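Local coordinates for protein RNA-dependent RNA polymerase (Toscana virus, PDB 6QW0) that probably cleaves capped host RNAs with its metal-dependent cap-snatching endonuclease domain, supplying primers for viral transcription, at residues A[131-136]-A[191-196]; A[152-157]-A[163-168]. All coordinates share one frame; numbering follows the deposited sequence.

Contact 1 (A[131-136]-A[191-196]). With SO4 (sulfate ion), chain G; SO4 (sulfate ion), chain F; SO4 (sulfate ion), chain E.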
# COMPACT_ATOMS: atom_id res chain seq x y z
N THR A 131 -7.43 2.77 2.70
CA THR A 131 -8.26 3.76 2.01
C THR A 131 -9.29 4.31 2.99
O THR A 131 -9.53 3.74 4.06
CB THR A 131 -9.00 3.16 0.81
OG1 THR A 131 -10.00 2.24 1.29
CG2 THR A 131 -8.05 2.42 -0.12
N THR A 132 -9.91 5.42 2.61
CA THR A 132 -11.05 5.94 3.34
C THR A 132 -11.98 6.64 2.36
O THR A 132 -11.51 7.25 1.40
CB THR A 132 -10.65 6.92 4.46
OG1 THR A 132 -11.83 7.36 5.13
CG2 THR A 132 -9.91 8.12 3.91
N MSE A 133 -13.28 6.55 2.62
CA MSE A 133 -14.26 7.29 1.83
C MSE A 133 -14.52 8.68 2.43
O MSE A 133 -15.33 9.44 1.92
CB MSE A 133 -15.56 6.50 1.74
CG MSE A 133 -15.42 5.15 1.06
SE MSE A 133 -14.99 5.34 -0.83
CE MSE A 133 -16.64 6.21 -1.42
N GLY A 134 -13.81 9.00 3.51
CA GLY A 134 -13.96 10.27 4.21
C GLY A 134 -12.94 11.30 3.78
O GLY A 134 -12.42 11.28 2.66
N ASP A 135 -12.65 12.24 4.69
CA ASP A 135 -11.77 13.36 4.37
C ASP A 135 -10.37 13.11 4.92
O ASP A 135 -10.03 12.00 5.34
CB ASP A 135 -12.38 14.67 4.90
CG ASP A 135 -12.56 14.68 6.41
OD1 ASP A 135 -12.07 13.77 7.11
OD2 ASP A 135 -13.22 15.63 6.90
N ALA A 136 -9.53 14.14 4.90
CA ALA A 136 -8.13 13.97 5.29
C ALA A 136 -8.01 13.56 6.75
O ALA A 136 -7.14 12.75 7.10
CB ALA A 136 -7.34 15.25 5.01
N PHE A 191 -5.33 9.33 -8.09
CA PHE A 191 -5.99 9.10 -9.38
C PHE A 191 -6.54 7.68 -9.48
O PHE A 191 -7.67 7.46 -9.92
CB PHE A 191 -5.00 9.40 -10.51
CG PHE A 191 -5.62 9.40 -11.88
CD1 PHE A 191 -5.71 8.22 -12.61
CD2 PHE A 191 -6.10 10.57 -12.44
CE1 PHE A 191 -6.27 8.20 -13.87
CE2 PHE A 191 -6.66 10.56 -13.71
CZ PHE A 191 -6.75 9.39 -14.43
N ARG A 192 -5.73 6.68 -9.10
CA ARG A 192 -6.18 5.30 -9.15
C ARG A 192 -7.32 5.04 -8.16
O ARG A 192 -8.23 4.25 -8.45
CB ARG A 192 -5.00 4.35 -8.87
CG ARG A 192 -3.93 4.36 -9.97
CD ARG A 192 -2.78 3.35 -9.66
NE ARG A 192 -3.26 1.97 -9.60
CZ ARG A 192 -3.03 1.04 -10.52
NH1 ARG A 192 -2.29 1.32 -11.59
NH2 ARG A 192 -3.53 -0.17 -10.38
N PHE A 193 -7.27 5.67 -6.98
CA PHE A 193 -8.33 5.51 -5.99
C PHE A 193 -9.65 6.06 -6.52
O PHE A 193 -10.69 5.42 -6.39
CB PHE A 193 -7.94 6.20 -4.67
CG PHE A 193 -8.96 6.08 -3.57
CD1 PHE A 193 -9.44 4.84 -3.16
CD2 PHE A 193 -9.42 7.22 -2.90
CE1 PHE A 193 -10.36 4.73 -2.13
CE2 PHE A 193 -10.34 7.11 -1.86
CZ PHE A 193 -10.81 5.88 -1.48
N ARG A 194 -9.60 7.24 -7.14
CA ARG A 194 -10.82 7.85 -7.66
C ARG A 194 -11.45 6.96 -8.73
O ARG A 194 -12.67 6.76 -8.76
CB ARG A 194 -10.53 9.23 -8.22
CG ARG A 194 -10.13 10.25 -7.16
CD ARG A 194 -9.80 11.57 -7.81
NE ARG A 194 -9.58 12.62 -6.83
CZ ARG A 194 -9.37 13.90 -7.15
NH1 ARG A 194 -9.37 14.27 -8.43
NH2 ARG A 194 -9.17 14.79 -6.20
N LEU A 195 -10.62 6.41 -9.61
CA LEU A 195 -11.13 5.53 -10.66
C LEU A 195 -11.68 4.24 -10.05
O LEU A 195 -12.72 3.73 -10.49
CB LEU A 195 -10.03 5.23 -11.67
CG LEU A 195 -10.45 4.29 -12.79
CD1 LEU A 195 -11.61 4.90 -13.59
CD2 LEU A 195 -9.26 4.00 -13.69
N ALA A 196 -11.00 3.71 -9.03
CA ALA A 196 -11.47 2.50 -8.37
C ALA A 196 -12.83 2.72 -7.73
O ALA A 196 -13.68 1.83 -7.76
CB ALA A 196 -10.44 2.04 -7.34
S SO4 G . -9.01 -0.69 3.48
O1 SO4 G . -8.83 -0.14 2.14
O2 SO4 G . -9.45 -2.07 3.35
O3 SO4 G . -7.76 -0.64 4.24
O4 SO4 G . -10.03 0.09 4.17
S SO4 F . -10.35 17.49 2.77
O1 SO4 F . -10.76 16.43 1.85
O2 SO4 F . -9.21 18.20 2.20
O3 SO4 F . -9.97 16.90 4.05
O4 SO4 F . -11.47 18.40 2.96
S SO4 E . -7.18 17.90 -7.06
O1 SO4 E . -6.74 18.71 -8.19
O2 SO4 E . -8.55 17.45 -7.28
O3 SO4 E . -7.12 18.71 -5.84
O4 SO4 E . -6.29 16.76 -6.95

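Contact 2 (A[152-157]-A[163-168]). Unlike the reference sequence in segment 152-157: Asp156 (reference Asn).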
# COMPACT_ATOMS: atom_id res chain seq x y z
N ILE A 152 2.66 -3.95 17.43
CA ILE A 152 3.14 -4.96 18.37
C ILE A 152 3.99 -6.00 17.65
O ILE A 152 5.10 -6.34 18.08
CB ILE A 152 1.96 -5.61 19.12
CG1 ILE A 152 1.39 -4.66 20.16
CG2 ILE A 152 2.40 -6.93 19.78
CD1 ILE A 152 0.27 -5.27 21.00
N ALA A 153 3.48 -6.53 16.54
CA ALA A 153 4.24 -7.54 15.82
C ALA A 153 5.56 -6.97 15.29
O ALA A 153 6.58 -7.66 15.31
CB ALA A 153 3.42 -8.13 14.66
N CYS A 154 5.55 -5.71 14.84
CA CYS A 154 6.78 -5.11 14.33
C CYS A 154 7.78 -4.84 15.45
O CYS A 154 8.99 -5.08 15.28
CB CYS A 154 6.48 -3.81 13.59
SG CYS A 154 5.61 -4.02 12.02
N LEU A 155 7.32 -4.32 16.59
CA LEU A 155 8.23 -4.09 17.71
C LEU A 155 8.90 -5.39 18.14
O LEU A 155 10.13 -5.46 18.27
CB LEU A 155 7.48 -3.46 18.89
CG LEU A 155 8.37 -3.13 20.10
CD1 LEU A 155 9.45 -2.13 19.69
CD2 LEU A 155 7.53 -2.56 21.23
N ASP A 156 8.10 -6.43 18.37
CA ASP A 156 8.68 -7.69 18.83
C ASP A 156 9.70 -8.25 17.84
O ASP A 156 10.76 -8.75 18.25
CB ASP A 156 7.57 -8.71 19.08
CG ASP A 156 6.71 -8.37 20.27
OD1 ASP A 156 7.03 -7.42 21.02
OD2 ASP A 156 5.69 -9.06 20.47
N ARG A 157 9.39 -8.19 16.55
CA ARG A 157 10.28 -8.74 15.54
C ARG A 157 11.48 -7.83 15.26
O ARG A 157 12.47 -8.29 14.69
CB ARG A 157 9.49 -9.05 14.27
CG ARG A 157 8.71 -10.38 14.46
CD ARG A 157 7.41 -10.51 13.66
NE ARG A 157 6.69 -11.70 14.14
CZ ARG A 157 5.93 -11.71 15.23
NH1 ARG A 157 5.76 -10.59 15.94
NH2 ARG A 157 5.34 -12.83 15.63
N ILE A 163 13.23 -2.98 11.89
CA ILE A 163 12.06 -2.77 11.04
C ILE A 163 11.77 -1.27 10.96
O ILE A 163 11.84 -0.57 11.97
CB ILE A 163 10.83 -3.53 11.58
CG1 ILE A 163 11.04 -5.05 11.48
CG2 ILE A 163 9.53 -3.10 10.84
CD1 ILE A 163 9.95 -5.85 12.20
N SER A 164 11.40 -0.79 9.77
CA SER A 164 10.77 0.51 9.62
C SER A 164 9.35 0.28 9.14
O SER A 164 9.14 -0.52 8.22
CB SER A 164 11.54 1.40 8.64
OG SER A 164 12.83 1.71 9.15
N LEU A 165 8.37 0.93 9.79
CA LEU A 165 6.96 0.70 9.50
C LEU A 165 6.41 1.90 8.73
O LEU A 165 6.42 3.02 9.24
CB LEU A 165 6.16 0.50 10.79
CG LEU A 165 4.63 0.41 10.67
CD1 LEU A 165 4.20 -0.76 9.78
CD2 LEU A 165 4.00 0.28 12.06
N TYR A 166 5.91 1.65 7.52
CA TYR A 166 5.40 2.71 6.65
C TYR A 166 3.93 2.47 6.34
O TYR A 166 3.50 1.33 6.16
CB TYR A 166 6.19 2.78 5.33
CG TYR A 166 7.57 3.37 5.46
CD1 TYR A 166 7.74 4.74 5.71
CD2 TYR A 166 8.71 2.56 5.35
CE1 TYR A 166 9.01 5.30 5.82
CE2 TYR A 166 9.98 3.10 5.46
CZ TYR A 166 10.12 4.46 5.71
OH TYR A 166 11.38 5.01 5.82
N ILE A 167 3.18 3.57 6.23
CA ILE A 167 1.74 3.54 5.97
C ILE A 167 1.44 4.47 4.81
O ILE A 167 2.03 5.54 4.72
CB ILE A 167 0.92 4.01 7.19
CG1 ILE A 167 1.36 3.31 8.47
CG2 ILE A 167 -0.57 3.84 6.94
CD1 ILE A 167 1.04 1.82 8.54
N ILE A 168 0.53 4.06 3.93
CA ILE A 168 -0.08 4.96 2.95
C ILE A 168 -1.60 4.88 3.11
O ILE A 168 -2.18 3.82 2.88
CB ILE A 168 0.31 4.63 1.49
CG1 ILE A 168 1.82 4.45 1.35
CG2 ILE A 168 -0.18 5.73 0.56
CD1 ILE A 168 2.24 4.00 -0.05

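Contact 1 (A[131-136]-A[191-196])
Thr131 and Phe193 form the backbone's closest approach, with their CA atoms 8.2 Å apart, where segment 131-136 faces helix 183-203. The segment links strand 124-131 to helix 136-157 in the PD-(D/E)XK nuclease fold of the cap-snatching endonuclease, and a bound manganese ion lies about 7 Å from the side chain of Thr131.

Phe193 carries the helix side of the contact. Its CG stands anti to the backbone N (chi1 -179°), which sends the ring out from the helix to the loop. There the ring meets three successive residues. Thr131 comes at it obliquely, with CB 3.6 Å from CE1 of Phe193 and CG2 beside the same ring carbon. The carbonyl O of Thr132 lies at the ring edge, 3.3 Å from CZ of Phe193. The selenium of Met133, a selenomethionine, adds an oblique Met-aromatic contact, 5.4 Å from the ring centroid. Val170 of strand 163-171 also packs on Phe193 and Thr131.

The loop has its own polar framework. Thr132 OG1 accepts a bond from the backbone N of Gly134, which makes an ST turn, and is also hydrogen-bonded to Ser138 OG. Asp135 is the N-cap of helix 136-157, with OD1 bonded to the N of Ser138.

Three sulfates, probably from the crystallisation liquor, sit around the contact. One takes a bond from the N of Ala136 at the start of the helix. Another lies at the edge of the Arg194 guanidinium, with its O2 2.9 Å from NH2 and a weak bond from NH1. The third meets Thr131, and also Thr130 OG1: OG1 of Thr131 is 2.8 Å from the sulfate O1, and the backbone N of Thr131 makes a weak bond to that same oxygen.

Contact 2 (A[152-157]-A[163-168])
Cys154 faces Ile163 and Leu165 in a buried contact that is mainly apolar. Its SG touches both side chains, lying 4.2 Å from Leu165 CD1 and at the same distance from Ile163 CG2. The CB of Cys154 also meets that CG2. The other branch of Ile163 reaches along the helix: CD1 comes within 3.3 Å of the carbonyl O of Cys154 and packs on CB of Arg157. In Leu165, CG stands anti to the backbone N (chi1 173°), and CD1 is the methyl that meets the sulfur.

Helix 136-157 and strand 163-171 belong to a beta-alpha-beta unit that starts with strand 124-131. The local axes of the two segments pass 8.8 Å apart and run nearly antiparallel, at 163°. Leu16 of strand 16-17 adds to the packing on Cys154 and Ile163.

The polar bonds gather at Arg157. Arg157 turns its guanidinium back to Ala153, where NH1 bonds to the carbonyl O at 3.1 Å, in the carbonyl plane and on a lone pair. That oxygen also accepts the helical bond from the N of Arg157. Arg157 NH2 forms a salt bridge with Asp109 OD1 and a hydrogen bond with Ser108 OG.

In the fold
After earlier strands and the helices 77-82 and 94-98, the chain forms strand 124-131 and enters the loop 131-136, the first half of contact 1. It then runs through helix 136-157 and returns along strand 163-171. Contact 2 closes this short connection, with five residues between its segments. The chain continues through strand 174-177 to helix 183-203, where 191-196 closes the long loop of contact 1, with 54 residues between its segments. The short loop of contact 2 is therefore wholly enclosed by the long one. Contact 2 joins the helix and second strand of the beta-alpha-beta unit. Contact 1 ties the loop after the unit's first strand to helix 183-203. Their centres lie 24 Å apart.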